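Local coordinates for protein indole-3-acetic acid-amido synthetase GH3.15 (Arabidopsis thaliana, PDB 6E1Q) that conjugates glutamine, and possibly cysteine, to the auxin precursor indole-3-butyric acid, and also modifies the herbicide 2,4-DB, using ATP to activate the acyl acid, at residues Ala126-Lys131 / Phe337-Lys342; Ser299-Thr304 / Ser344-Thr349; Met305-Pro310 / Lys446-Ala451; Tyr348-Cys353 / Phe357-Val362. All coordinates share one frame; numbering follows the deposited sequence.

Interaction 1: Ala126-Lys131 / Phe337-Lys342; sequences APLLYK and FNPLCK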
loop_
_atom_site.group_PDB
_atom_site.type_symbol
_atom_site.label_atom_id
_atom_site.label_comp_id
_atom_site.label_asym_id
_atom_site.label_seq_id
_atom_site.Cartn_x
_atom_site.Cartn_y
_atom_site.Cartn_z
ATOM N N ALA A 126 -17.098 -1.696 9.452
ATOM C CA ALA A 126 -17.855 -2.002 8.237
ATOM C C ALA A 126 -19.247 -1.358 8.176
ATOM O O ALA A 126 -19.630 -0.892 7.085
ATOM C CB ALA A 126 -17.953 -3.527 8.074
ATOM N N PRO A 127 -20.047 -1.301 9.248
ATOM C CA PRO A 127 -21.347 -0.608 9.125
ATOM C C PRO A 127 -21.228 0.832 8.655
ATOM O O PRO A 127 -22.135 1.331 7.975
ATOM C CB PRO A 127 -21.929 -0.691 10.541
ATOM C CG PRO A 127 -21.280 -1.902 11.138
ATOM C CD PRO A 127 -19.886 -1.920 10.578
ATOM N N LEU A 128 -20.130 1.520 8.978
ATOM C CA LEU A 128 -19.945 2.858 8.434
ATOM C C LEU A 128 -19.785 2.811 6.926
ATOM O O LEU A 128 -20.381 3.622 6.207
ATOM C CB LEU A 128 -18.748 3.539 9.091
ATOM C CG LEU A 128 -18.703 5.043 8.810
ATOM C CD1 LEU A 128 -18.267 5.785 10.036
ATOM C CD2 LEU A 128 -17.772 5.345 7.638
ATOM N N LEU A 129 -18.988 1.862 6.427
ATOM C CA LEU A 129 -18.885 1.680 4.983
ATOM C C LEU A 129 -20.252 1.390 4.383
ATOM O O LEU A 129 -20.662 2.034 3.407
ATOM C CB LEU A 129 -17.903 0.549 4.656
ATOM C CG LEU A 129 -16.399 0.807 4.786
ATOM C CD1 LEU A 129 -15.582 -0.478 4.511
ATOM C CD2 LEU A 129 -15.965 1.958 3.875
ATOM N N TYR A 130 -20.989 0.438 4.976
ATOM C CA TYR A 130 -22.328 0.130 4.473
ATOM C C TYR A 130 -23.219 1.356 4.510
ATOM O O TYR A 130 -23.989 1.602 3.576
ATOM C CB TYR A 130 -22.976 -1.000 5.272
ATOM C CG TYR A 130 -22.159 -2.261 5.328
ATOM C CD1 TYR A 130 -21.345 -2.633 4.271
ATOM C CD2 TYR A 130 -22.195 -3.081 6.448
ATOM C CE1 TYR A 130 -20.594 -3.785 4.328
ATOM C CE2 TYR A 130 -21.442 -4.232 6.513
ATOM C CZ TYR A 130 -20.648 -4.580 5.450
ATOM O OH TYR A 130 -19.896 -5.726 5.514
ATOM N N LYS A 131 -23.130 2.142 5.579
ATOM C CA LYS A 131 -23.934 3.354 5.631
ATOM C C LYS A 131 -23.561 4.298 4.497
ATOM O O LYS A 131 -24.431 4.919 3.877
ATOM C CB LYS A 131 -23.769 4.039 6.988
ATOM C CG LYS A 131 -24.673 5.239 7.179
ATOM C CD LYS A 131 -24.432 5.904 8.528
ATOM C CE LYS A 131 -25.411 7.045 8.771
ATOM N NZ LYS A 131 -26.788 6.533 9.006
ATOM N N PHE A 337 -13.207 8.331 7.847
ATOM C CA PHE A 337 -14.614 8.512 8.150
ATOM C C PHE A 337 -15.411 9.113 7.000
ATOM O O PHE A 337 -16.624 9.293 7.148
ATOM C CB PHE A 337 -14.761 9.364 9.399
ATOM C CG PHE A 337 -14.702 8.562 10.657
ATOM C CD1 PHE A 337 -15.859 7.982 11.165
ATOM C CD2 PHE A 337 -13.506 8.373 11.326
ATOM C CE1 PHE A 337 -15.828 7.235 12.318
ATOM C CE2 PHE A 337 -13.469 7.613 12.494
ATOM C CZ PHE A 337 -14.632 7.044 12.984
ATOM N N ASN A 338 -14.784 9.400 5.857
ATOM C CA ASN A 338 -15.486 9.905 4.675
ATOM C C ASN A 338 -15.032 9.118 3.455
ATOM O O ASN A 338 -14.343 9.648 2.576
ATOM C CB ASN A 338 -15.247 11.403 4.482
ATOM C CG ASN A 338 -16.085 11.978 3.356
ATOM O OD1 ASN A 338 -17.029 11.341 2.892
ATOM N ND2 ASN A 338 -15.749 13.186 2.917
ATOM N N PRO A 339 -15.433 7.850 3.358
ATOM C CA PRO A 339 -14.800 6.953 2.370
ATOM C C PRO A 339 -15.053 7.338 0.920
ATOM O O PRO A 339 -14.236 6.998 0.060
ATOM C CB PRO A 339 -15.399 5.577 2.703
ATOM C CG PRO A 339 -16.641 5.867 3.548
ATOM C CD PRO A 339 -16.357 7.147 4.269
ATOM N N LEU A 340 -16.141 8.043 0.618
ATOM C CA LEU A 340 -16.446 8.471 -0.745
ATOM C C LEU A 340 -15.875 9.844 -1.094
ATOM O O LEU A 340 -16.235 10.397 -2.135
ATOM C CB LEU A 340 -17.960 8.464 -0.975
ATOM C CG LEU A 340 -18.577 7.055 -0.958
ATOM C CD1 LEU A 340 -20.079 7.095 -1.298
ATOM C CD2 LEU A 340 -17.818 6.090 -1.874
ATOM N N CYS A 341 -14.987 10.395 -0.262
ATOM C CA CYS A 341 -14.285 11.626 -0.599
ATOM C C CYS A 341 -13.497 11.468 -1.901
ATOM O O CYS A 341 -13.258 10.359 -2.387
ATOM C CB CYS A 341 -13.308 12.011 0.513
ATOM S SG CYS A 341 -11.955 10.800 0.741
ATOM N N LYS A 342 -13.082 12.608 -2.450
ATOM C CA LYS A 342 -12.131 12.625 -3.551
ATOM C C LYS A 342 -10.853 11.907 -3.132
ATOM O O LYS A 342 -10.369 12.117 -2.013
ATOM C CB LYS A 342 -11.786 14.064 -3.943
ATOM C CG LYS A 342 -12.534 14.624 -5.129
ATOM C CD LYS A 342 -11.828 15.870 -5.665
ATOM C CE LYS A 342 -11.046 15.553 -6.932
ATOM N NZ LYS A 342 -11.935 15.010 -8.000
#
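Leu128 and Leu129, on one face of helix 112-132, pack against Phe337 and Pro339 in the loop that follows strand 332-335. The helix belongs to the adenylating domain of the ANL superfamily fold, and 205 residues separate the two segments along the chain.

All the contacts between them are apolar. Leu128 straddles its partners, with one methyl for each. CD1 comes to 3.4 Å from Phe337 CD1, a close fit, and meets that ring obliquely, while CD2 lies 4.1 Å from Pro339 CD. CG, anti to the backbone nitrogen (chi1 -166°), carries the fork toward the loop. An alanine here would take away both methyls and would probably leave a gap between the helix and the Phe337 ring, which would lose a wall on that side.

Backbone bonding shapes each side separately. On the loop side, a type I turn from Asn338 to Cys341 is closed by Cys341 N to Asn338 O at 3.0 Å, with Pro339 as its second residue. On the helical side, Tyr130 N bonds Ala126 O.

Further partners bury the contact. Phe337 stacks on Tyr416, Leu128 also touches Leu14 of helix 10-22, and Leu129 touches Ser324 of strand 321-327, which carries ATP-binding residues such as Phe325. The last piece is the CD2 methyl of Leu129, set against the CB-CG edge of the proline ring, 3.8 Å from Pro339 CB and 4.0 Å from Pro339 CG.

Interaction 2: Ser299-Thr304 / Ser344-Thr349; sequences SIITGT and SDVSYT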
loop_
_atom_site.group_PDB
_atom_site.type_symbol
_atom_site.label_atom_id
_atom_site.label_comp_id
_atom_site.label_asym_id
_atom_site.label_seq_id
_atom_site.Cartn_x
_atom_site.Cartn_y
_atom_site.Cartn_z
ATOM N N SER A 299 -8.442 0.254 -2.279
ATOM C CA SER A 299 -6.997 0.016 -2.281
ATOM C C SER A 299 -6.295 1.259 -1.762
ATOM O O SER A 299 -6.891 2.331 -1.645
ATOM C CB SER A 299 -6.473 -0.310 -3.684
ATOM O OG SER A 299 -6.525 0.861 -4.504
ATOM N N ILE A 300 -5.001 1.114 -1.496
ATOM C CA ILE A 300 -4.192 2.272 -1.131
ATOM C C ILE A 300 -4.003 3.148 -2.367
ATOM O O ILE A 300 -3.527 2.683 -3.412
ATOM C CB ILE A 300 -2.857 1.831 -0.524
ATOM C CG1 ILE A 300 -3.131 1.124 0.808
ATOM C CG2 ILE A 300 -1.930 3.034 -0.326
ATOM C CD1 ILE A 300 -1.932 0.376 1.346
ATOM N N ILE A 301 -4.402 4.419 -2.258
ATOM C CA ILE A 301 -4.302 5.394 -3.334
ATOM C C ILE A 301 -3.550 6.647 -2.901
ATOM O O ILE A 301 -3.606 7.661 -3.590
ATOM C CB ILE A 301 -5.693 5.778 -3.878
ATOM C CG1 ILE A 301 -6.558 6.362 -2.746
ATOM C CG2 ILE A 301 -6.342 4.602 -4.585
ATOM C CD1 ILE A 301 -8.051 6.498 -3.088
ATOM N N THR A 302 -2.880 6.608 -1.759
ATOM C CA THR A 302 -2.139 7.745 -1.239
ATOM C C THR A 302 -0.638 7.549 -1.456
ATOM O O THR A 302 -0.157 6.451 -1.747
ATOM C CB THR A 302 -2.442 7.927 0.255
ATOM O OG1 THR A 302 -2.060 6.731 0.957
ATOM C CG2 THR A 302 -3.939 8.193 0.473
ATOM N N GLY A 303 0.109 8.637 -1.292
ATOM C CA GLY A 303 1.555 8.551 -1.401
ATOM C C GLY A 303 1.967 8.210 -2.820
ATOM O O GLY A 303 1.445 8.767 -3.789
ATOM N N THR A 304 2.900 7.259 -2.948
ATOM C CA THR A 304 3.353 6.830 -4.269
ATOM C C THR A 304 2.197 6.312 -5.115
ATOM O O THR A 304 2.202 6.474 -6.341
ATOM C CB THR A 304 4.444 5.757 -4.136
ATOM O OG1 THR A 304 5.040 5.505 -5.424
ATOM C CG2 THR A 304 3.867 4.442 -3.540
ATOM N N SER A 344 -7.886 12.525 -3.709
ATOM C CA SER A 344 -6.893 13.488 -3.262
ATOM C C SER A 344 -7.200 14.062 -1.883
ATOM O O SER A 344 -6.340 14.744 -1.321
ATOM C CB SER A 344 -6.783 14.636 -4.271
ATOM O OG SER A 344 -7.861 15.541 -4.110
ATOM N N ASP A 345 -8.395 13.832 -1.330
ATOM C CA ASP A 345 -8.774 14.411 -0.042
ATOM C C ASP A 345 -8.852 13.372 1.077
ATOM O O ASP A 345 -9.486 13.626 2.111
ATOM C CB ASP A 345 -10.112 15.139 -0.154
ATOM C CG ASP A 345 -10.120 16.181 -1.248
ATOM O OD1 ASP A 345 -9.044 16.743 -1.556
ATOM O OD2 ASP A 345 -11.211 16.437 -1.792
ATOM N N VAL A 346 -8.227 12.208 0.892
ATOM C CA VAL A 346 -8.291 11.154 1.898
ATOM C C VAL A 346 -7.594 11.612 3.178
ATOM O O VAL A 346 -6.437 12.048 3.156
ATOM C CB VAL A 346 -7.662 9.864 1.352
ATOM C CG1 VAL A 346 -7.408 8.891 2.489
ATOM C CG2 VAL A 346 -8.567 9.245 0.282
ATOM N N SER A 347 -8.297 11.515 4.308
ATOM C CA SER A 347 -7.708 11.728 5.624
ATOM C C SER A 347 -8.116 10.597 6.558
ATOM O O SER A 347 -9.261 10.142 6.524
ATOM C CB SER A 347 -8.141 13.067 6.238
ATOM O OG SER A 347 -7.207 14.082 5.956
ATOM N N TYR A 348 -7.194 10.181 7.428
ATOM C CA TYR A 348 -7.413 9.048 8.325
ATOM C C TYR A 348 -7.498 9.518 9.768
ATOM O O TYR A 348 -6.597 10.205 10.263
ATOM C CB TYR A 348 -6.295 8.023 8.173
ATOM C CG TYR A 348 -6.132 7.487 6.772
ATOM C CD1 TYR A 348 -7.034 6.554 6.254
ATOM C CD2 TYR A 348 -5.051 7.869 5.980
ATOM C CE1 TYR A 348 -6.874 6.024 4.965
ATOM C CE2 TYR A 348 -4.878 7.358 4.687
ATOM C CZ TYR A 348 -5.792 6.434 4.185
ATOM O OH TYR A 348 -5.621 5.924 2.912
ATOM N N THR A 349 -8.578 9.145 10.437
ATOM C CA THR A 349 -8.766 9.448 11.841
ATOM C C THR A 349 -8.105 8.348 12.664
ATOM O O THR A 349 -8.390 7.169 12.456
ATOM C CB THR A 349 -10.256 9.514 12.150
ATOM O OG1 THR A 349 -10.879 10.517 11.333
ATOM C CG2 THR A 349 -10.482 9.834 13.622
#
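Thr302, Val346 and Tyr348 meet through one methyl group, CG2 of the threonine. Thr302 has the most surface buried here. Its CG2 lies 3.7 Å from Tyr348 OH and 4.1 Å from Val346 CG1, between the phenol end of one partner and a branch of the other. With chi1 at 60°, OG1 sits between the backbone nitrogen and the carbonyl carbon, and CG2 is turned anti to the carbonyl carbon. The methyl therefore makes the closer approach to the tyrosine, and Thr302 OG1 stays 4.1 Å from Tyr348 OH.

Val346, next in buried surface, crosses Thr302 at about a right angle. Its two branches divide the work: CG1 faces the threonine methyl, and CG2 lies 4.4 Å from Ile301 CD1, a looser apolar touch.

Tyr348 reaches Thr302 from the opposite direction, its ring presented obliquely to the methyl. The hydroxyl is bonded to Ser323 OG, which fixes the far end of the side chain, and the backbone of Tyr348 is held by Phe422 in strand 419-427. Phe424 of the same strand touches Thr302.

Both Thr302 and Tyr348 are ATP-binding residues, so the contact brings together two parts of the nucleotide site: the loop after strand 297-298 and strand 348-350. No hydrogen bond joins the segments. What passes directly between them is van der Waals packing of a methyl against valine and phenol, which probably helps to set their spacing, while the tyrosine hydroxyl, satisfied by Ser323, has no need of the threonine.

Interaction 3: Met305-Pro310 / Lys446-Ala451; sequences MAQYIP and KAVTNA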
loop_
_atom_site.group_PDB
_atom_site.type_symbol
_atom_site.label_atom_id
_atom_site.label_comp_id
_atom_site.label_asym_id
_atom_site.label_seq_id
_atom_site.Cartn_x
_atom_site.Cartn_y
_atom_site.Cartn_z
ATOM N N MET A 305 1.166 5.746 -4.479
ATOM C CA MET A 305 0.070 5.166 -5.242
ATOM C C MET A 305 -0.838 6.222 -5.853
ATOM O O MET A 305 -1.616 5.898 -6.758
ATOM C CB MET A 305 -0.755 4.225 -4.366
ATOM C CG MET A 305 0.000 2.955 -3.943
ATOM S SD MET A 305 0.631 2.084 -5.419
ATOM C CE MET A 305 1.929 1.090 -4.686
ATOM N N ALA A 306 -0.770 7.468 -5.372
ATOM C CA ALA A 306 -1.586 8.528 -5.969
ATOM C C ALA A 306 -1.308 8.695 -7.453
ATOM O O ALA A 306 -2.173 9.196 -8.183
ATOM C CB ALA A 306 -1.355 9.862 -5.246
ATOM N N GLN A 307 -0.127 8.271 -7.915
ATOM C CA GLN A 307 0.243 8.423 -9.316
ATOM C C GLN A 307 -0.675 7.638 -10.247
ATOM O O GLN A 307 -0.853 8.029 -11.404
ATOM C CB GLN A 307 1.686 7.963 -9.528
ATOM C CG GLN A 307 2.734 8.851 -8.844
ATOM C CD GLN A 307 2.823 10.256 -9.453
ATOM O OE1 GLN A 307 2.753 10.433 -10.681
ATOM N NE2 GLN A 307 2.988 11.257 -8.591
ATOM N N TYR A 308 -1.239 6.526 -9.778
ATOM C CA TYR A 308 -2.033 5.636 -10.610
ATOM C C TYR A 308 -3.507 6.001 -10.629
ATOM O O TYR A 308 -4.288 5.339 -11.322
ATOM C CB TYR A 308 -1.866 4.194 -10.132
ATOM C CG TYR A 308 -0.404 3.785 -10.078
ATOM C CD1 TYR A 308 0.273 3.399 -11.229
ATOM C CD2 TYR A 308 0.313 3.830 -8.870
ATOM C CE1 TYR A 308 1.635 3.052 -11.178
ATOM C CE2 TYR A 308 1.667 3.475 -8.800
ATOM C CZ TYR A 308 2.323 3.094 -9.951
ATOM O OH TYR A 308 3.661 2.755 -9.879
ATOM N N ILE A 309 -3.900 7.031 -9.892
ATOM C CA ILE A 309 -5.319 7.368 -9.809
ATOM C C ILE A 309 -5.918 7.680 -11.188
ATOM O O ILE A 309 -6.968 7.101 -11.505
ATOM C CB ILE A 309 -5.530 8.513 -8.791
ATOM C CG1 ILE A 309 -5.322 8.010 -7.366
ATOM C CG2 ILE A 309 -6.921 9.117 -8.929
ATOM C CD1 ILE A 309 -5.308 9.165 -6.350
ATOM N N PRO A 310 -5.316 8.532 -12.016
ATOM C CA PRO A 310 -5.950 8.798 -13.324
ATOM C C PRO A 310 -6.156 7.549 -14.158
ATOM O O PRO A 310 -7.212 7.387 -14.778
ATOM C CB PRO A 310 -4.975 9.785 -13.991
ATOM C CG PRO A 310 -4.327 10.496 -12.849
ATOM C CD PRO A 310 -4.171 9.435 -11.775
ATOM N N LYS A 446 5.755 14.860 -6.248
ATOM C CA LYS A 446 5.030 16.085 -6.569
ATOM C C LYS A 446 5.589 16.734 -7.828
ATOM O O LYS A 446 4.827 17.251 -8.657
ATOM C CB LYS A 446 5.066 17.065 -5.394
ATOM C CG LYS A 446 4.439 18.407 -5.771
ATOM C CD LYS A 446 4.035 19.268 -4.582
ATOM C CE LYS A 446 3.228 20.484 -5.054
ATOM N NZ LYS A 446 4.004 21.372 -5.985
ATOM N N ALA A 447 6.917 16.686 -8.005
ATOM C CA ALA A 447 7.532 17.244 -9.208
ATOM C C ALA A 447 7.020 16.550 -10.467
ATOM O O ALA A 447 6.673 17.204 -11.454
ATOM C CB ALA A 447 9.053 17.120 -9.116
ATOM N N VAL A 448 6.978 15.213 -10.444
ATOM C CA VAL A 448 6.523 14.438 -11.600
ATOM C C VAL A 448 5.033 14.659 -11.842
ATOM O O VAL A 448 4.585 14.767 -12.986
ATOM C CB VAL A 448 6.853 12.945 -11.386
ATOM C CG1 VAL A 448 6.040 12.067 -12.320
ATOM C CG2 VAL A 448 8.347 12.693 -11.567
ATOM N N THR A 449 4.249 14.749 -10.765
ATOM C CA THR A 449 2.851 15.173 -10.867
ATOM C C THR A 449 2.708 16.504 -11.597
ATOM O O THR A 449 1.884 16.640 -12.512
ATOM C CB THR A 449 2.248 15.262 -9.464
ATOM O OG1 THR A 449 2.098 13.938 -8.932
ATOM C CG2 THR A 449 0.885 15.982 -9.473
ATOM N N ASN A 450 3.478 17.518 -11.177
ATOM C CA ASN A 450 3.432 18.806 -11.866
ATOM C C ASN A 450 3.817 18.661 -13.326
ATOM O O ASN A 450 3.168 19.237 -14.208
ATOM C CB ASN A 450 4.367 19.820 -11.205
ATOM C CG ASN A 450 3.898 20.256 -9.832
ATOM O OD1 ASN A 450 4.704 20.677 -8.996
ATOM N ND2 ASN A 450 2.600 20.180 -9.599
ATOM N N ALA A 451 4.880 17.903 -13.604
ATOM C CA ALA A 451 5.356 17.831 -14.984
ATOM C C ALA A 451 4.417 17.014 -15.862
ATOM O O ALA A 451 4.202 17.355 -17.028
ATOM C CB ALA A 451 6.769 17.250 -15.031
#
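Gln307 NE2 donates a hydrogen bond to Thr449 OG1 at 2.8 Å, the one hydrogen bond between segments 305-310 and 446-451. The bond is short but bent, with an N-H...O angle of 142°, and the hydroxyl oxygen lies 23° out of the amide plane. Beside it, the amide oxygen lies by a valine methyl, Gln307 OE1 being 4.0 Å from Val448 CG1, a van der Waals approach, so the amide spans two successive residues of the helix.

The reach comes from a bend in the glutamine, whose chi2 of -67° folds the chain toward the helix. Two further bonds hold the amide directly: OE1 accepts from Lys452 NZ, one turn further along from Val448, and NE2 has a second, weak bond to Leu445 O. In the second shell, that same carbonyl is bonded to Thr449 OG1, within the helix. Since a carbonyl can only accept, the hydroxyl probably gives its proton there and accepts from Gln307 NE2, consistent with the amide's orientation, as is Lys452 at OE1.

Gln307 falls in the N-terminal family region and Thr449 in the C-terminal one, so the bond joins parts of the two. On the N-terminal side, Tyr308 leans on helix 220-243. On the C-terminal side, Val448 packs on Leu462 and Phe465 of strand 461-470, Phe465 also touches Gln307, and Ala447 and Ala451 rest against helix 497-510.

Interaction 4: Tyr348-Cys353 / Phe357-Val362; sequences YTIIPC and FEFLEV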
loop_
_atom_site.group_PDB
_atom_site.type_symbol
_atom_site.label_atom_id
_atom_site.label_comp_id
_atom_site.label_asym_id
_atom_site.label_seq_id
_atom_site.Cartn_x
_atom_site.Cartn_y
_atom_site.Cartn_z
ATOM N N TYR A 348 -7.194 10.181 7.428
ATOM C CA TYR A 348 -7.413 9.048 8.325
ATOM C C TYR A 348 -7.498 9.518 9.768
ATOM O O TYR A 348 -6.597 10.205 10.263
ATOM C CB TYR A 348 -6.295 8.023 8.173
ATOM C CG TYR A 348 -6.132 7.487 6.772
ATOM C CD1 TYR A 348 -7.034 6.554 6.254
ATOM C CD2 TYR A 348 -5.051 7.869 5.980
ATOM C CE1 TYR A 348 -6.874 6.024 4.965
ATOM C CE2 TYR A 348 -4.878 7.358 4.687
ATOM C CZ TYR A 348 -5.792 6.434 4.185
ATOM O OH TYR A 348 -5.621 5.924 2.912
ATOM N N THR A 349 -8.578 9.145 10.437
ATOM C CA THR A 349 -8.766 9.448 11.841
ATOM C C THR A 349 -8.105 8.348 12.664
ATOM O O THR A 349 -8.390 7.169 12.456
ATOM C CB THR A 349 -10.256 9.514 12.150
ATOM O OG1 THR A 349 -10.879 10.517 11.333
ATOM C CG2 THR A 349 -10.482 9.834 13.622
ATOM N N ILE A 350 -7.226 8.730 13.591
ATOM C CA ILE A 350 -6.558 7.753 14.450
ATOM C C ILE A 350 -7.558 7.174 15.437
ATOM O O ILE A 350 -8.375 7.897 16.019
ATOM C CB ILE A 350 -5.367 8.402 15.174
ATOM C CG1 ILE A 350 -4.354 8.937 14.160
ATOM C CG2 ILE A 350 -4.697 7.420 16.100
ATOM C CD1 ILE A 350 -3.807 7.871 13.225
ATOM N N ILE A 351 -7.528 5.854 15.614
ATOM C CA ILE A 351 -8.490 5.166 16.469
ATOM C C ILE A 351 -7.818 4.891 17.818
ATOM O O ILE A 351 -6.907 4.050 17.881
ATOM C CB ILE A 351 -9.006 3.879 15.815
ATOM C CG1 ILE A 351 -9.720 4.245 14.512
ATOM C CG2 ILE A 351 -9.972 3.165 16.743
ATOM C CD1 ILE A 351 -10.924 5.225 14.722
ATOM N N PRO A 352 -8.261 5.540 18.905
ATOM C CA PRO A 352 -7.476 5.561 20.152
ATOM C C PRO A 352 -7.323 4.225 20.857
ATOM O O PRO A 352 -6.492 4.129 21.769
ATOM C CB PRO A 352 -8.278 6.516 21.056
ATOM C CG PRO A 352 -9.166 7.250 20.174
ATOM C CD PRO A 352 -9.433 6.426 18.972
ATOM N N CYS A 353 -8.135 3.226 20.556
ATOM C CA CYS A 353 -8.013 1.988 21.312
ATOM C C CYS A 353 -7.023 1.012 20.692
ATOM O O CYS A 353 -6.754 -0.034 21.291
ATOM C CB CYS A 353 -9.380 1.313 21.456
ATOM S SG CYS A 353 -10.073 0.889 19.887
ATOM N N PHE A 357 -0.383 6.319 20.856
ATOM C CA PHE A 357 0.135 6.988 19.668
ATOM C C PHE A 357 0.770 8.312 20.055
ATOM O O PHE A 357 0.090 9.201 20.576
ATOM C CB PHE A 357 -0.978 7.225 18.647
ATOM C CG PHE A 357 -1.662 5.971 18.184
ATOM C CD1 PHE A 357 -0.999 5.068 17.372
ATOM C CD2 PHE A 357 -2.967 5.705 18.541
ATOM C CE1 PHE A 357 -1.627 3.915 16.943
ATOM C CE2 PHE A 357 -3.598 4.575 18.107
ATOM C CZ PHE A 357 -2.921 3.667 17.311
ATOM N N GLU A 358 2.062 8.446 19.793
ATOM C CA GLU A 358 2.750 9.724 19.895
ATOM C C GLU A 358 3.174 10.182 18.509
ATOM O O GLU A 358 3.091 9.440 17.524
ATOM C CB GLU A 358 3.960 9.625 20.827
ATOM C CG GLU A 358 3.587 9.308 22.270
ATOM C CD GLU A 358 4.804 8.987 23.110
ATOM O OE1 GLU A 358 5.393 7.901 22.911
ATOM O OE2 GLU A 358 5.175 9.822 23.963
ATOM N N PHE A 359 3.631 11.425 18.426
ATOM C CA PHE A 359 3.926 12.002 17.121
ATOM C C PHE A 359 5.185 12.839 17.214
ATOM O O PHE A 359 5.275 13.761 18.030
ATOM C CB PHE A 359 2.743 12.813 16.595
ATOM C CG PHE A 359 1.557 11.949 16.291
ATOM C CD1 PHE A 359 0.649 11.629 17.289
ATOM C CD2 PHE A 359 1.412 11.362 15.040
ATOM C CE1 PHE A 359 -0.412 10.776 17.030
ATOM C CE2 PHE A 359 0.352 10.524 14.773
ATOM C CZ PHE A 359 -0.562 10.234 15.776
ATOM N N LEU A 360 6.143 12.497 16.376
ATOM C CA LEU A 360 7.404 13.206 16.289
ATOM C C LEU A 360 7.284 14.284 15.217
ATOM O O LEU A 360 6.992 13.978 14.051
ATOM C CB LEU A 360 8.505 12.194 15.972
ATOM C CG LEU A 360 9.944 12.608 15.738
ATOM C CD1 LEU A 360 10.406 13.587 16.809
ATOM C CD2 LEU A 360 10.785 11.331 15.736
ATOM N N GLU A 361 7.474 15.547 15.616
ATOM C CA GLU A 361 7.483 16.642 14.650
ATOM C C GLU A 361 8.573 16.408 13.618
ATOM O O GLU A 361 9.692 16.024 13.958
ATOM C CB GLU A 361 7.718 17.986 15.345
ATOM C CG GLU A 361 6.661 18.401 16.346
ATOM C CD GLU A 361 6.827 19.850 16.789
ATOM O OE1 GLU A 361 7.979 20.326 16.857
ATOM O OE2 GLU A 361 5.807 20.517 17.065
ATOM N N VAL A 362 8.251 16.658 12.355
ATOM C CA VAL A 362 9.122 16.298 11.241
ATOM C C VAL A 362 9.972 17.471 10.768
ATOM O O VAL A 362 11.180 17.320 10.577
ATOM C CB VAL A 362 8.286 15.709 10.085
ATOM C CG1 VAL A 362 9.084 15.725 8.798
ATOM C CG2 VAL A 362 7.847 14.309 10.441
#
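Ile350 lays its CG2 methyl over one face of the Phe357 ring, 3.4 Å from Phe357 CD2 and 3.7 Å from Phe357 CE2. This is the tight part of the contact, a CH-pi-like approach. With chi1 at -60°, Ile350 CG1 is anti to the carbonyl carbon and CG2 is anti to the nitrogen, which puts the methyl over the ring. A second close approach comes at the ring edge, where Ile351 O lies near the ring plane at 3.4 Å from Phe357 CE2. The phenylalanine is thus met on a face by a methyl and on its rim by a carbonyl oxygen. A serine in place of Phe357 would probably open a hole beneath Ile350 and leave the Ile351 carbonyl without its aromatic neighbour.

The rest is looser, though still buried. Ile350 CG1 is 4.3 Å from Phe359 CZ, and Pro352 CA only grazes Phe357 CE2 at 4.5 Å. Phe359 has a fuller partner in Phe422, on which its ring stacks. Between the two phenylalanines, Glu358 turns to the other side of the strand, where salt bridges to Lys59 and Arg403 hold its carboxylate.

No hydrogen bond joins the segments directly. Gln28 ties them, its NE2 to Pro352 O and its OE1 to Phe357 N. Strands 348-350 and 356-361 are not neighbours: 419-427, 404-416 and 390-396 come between them in strand order. Side chains meeting across such an arrangement are consistent with the interior of the curved, barrel-like beta structure of GH3 enzymes.

Along the chain, interactions 1, 2 and 3 interlock, since the segments of each pair among them alternate. Interaction 4 follows interaction 1 in series and lies within the stretch spanned by interaction 3. Interaction 2 is the hub: its centre is about 13 Å from those of interactions 1 and 3 and 16 Å from that of interaction 4, with which it shares Tyr348 and Thr349 on strand 348-350. Phe337 CD2 touches Thr349 OG1 at 3.4 Å, joining interaction 1 to both. Interactions 3 and 4, centres 26 Å apart, do not touch. The stretch from Ser299 to Thr349 holds residues of the ligand pocket and the ATP site, and interaction 3 ties it to the C-terminal region.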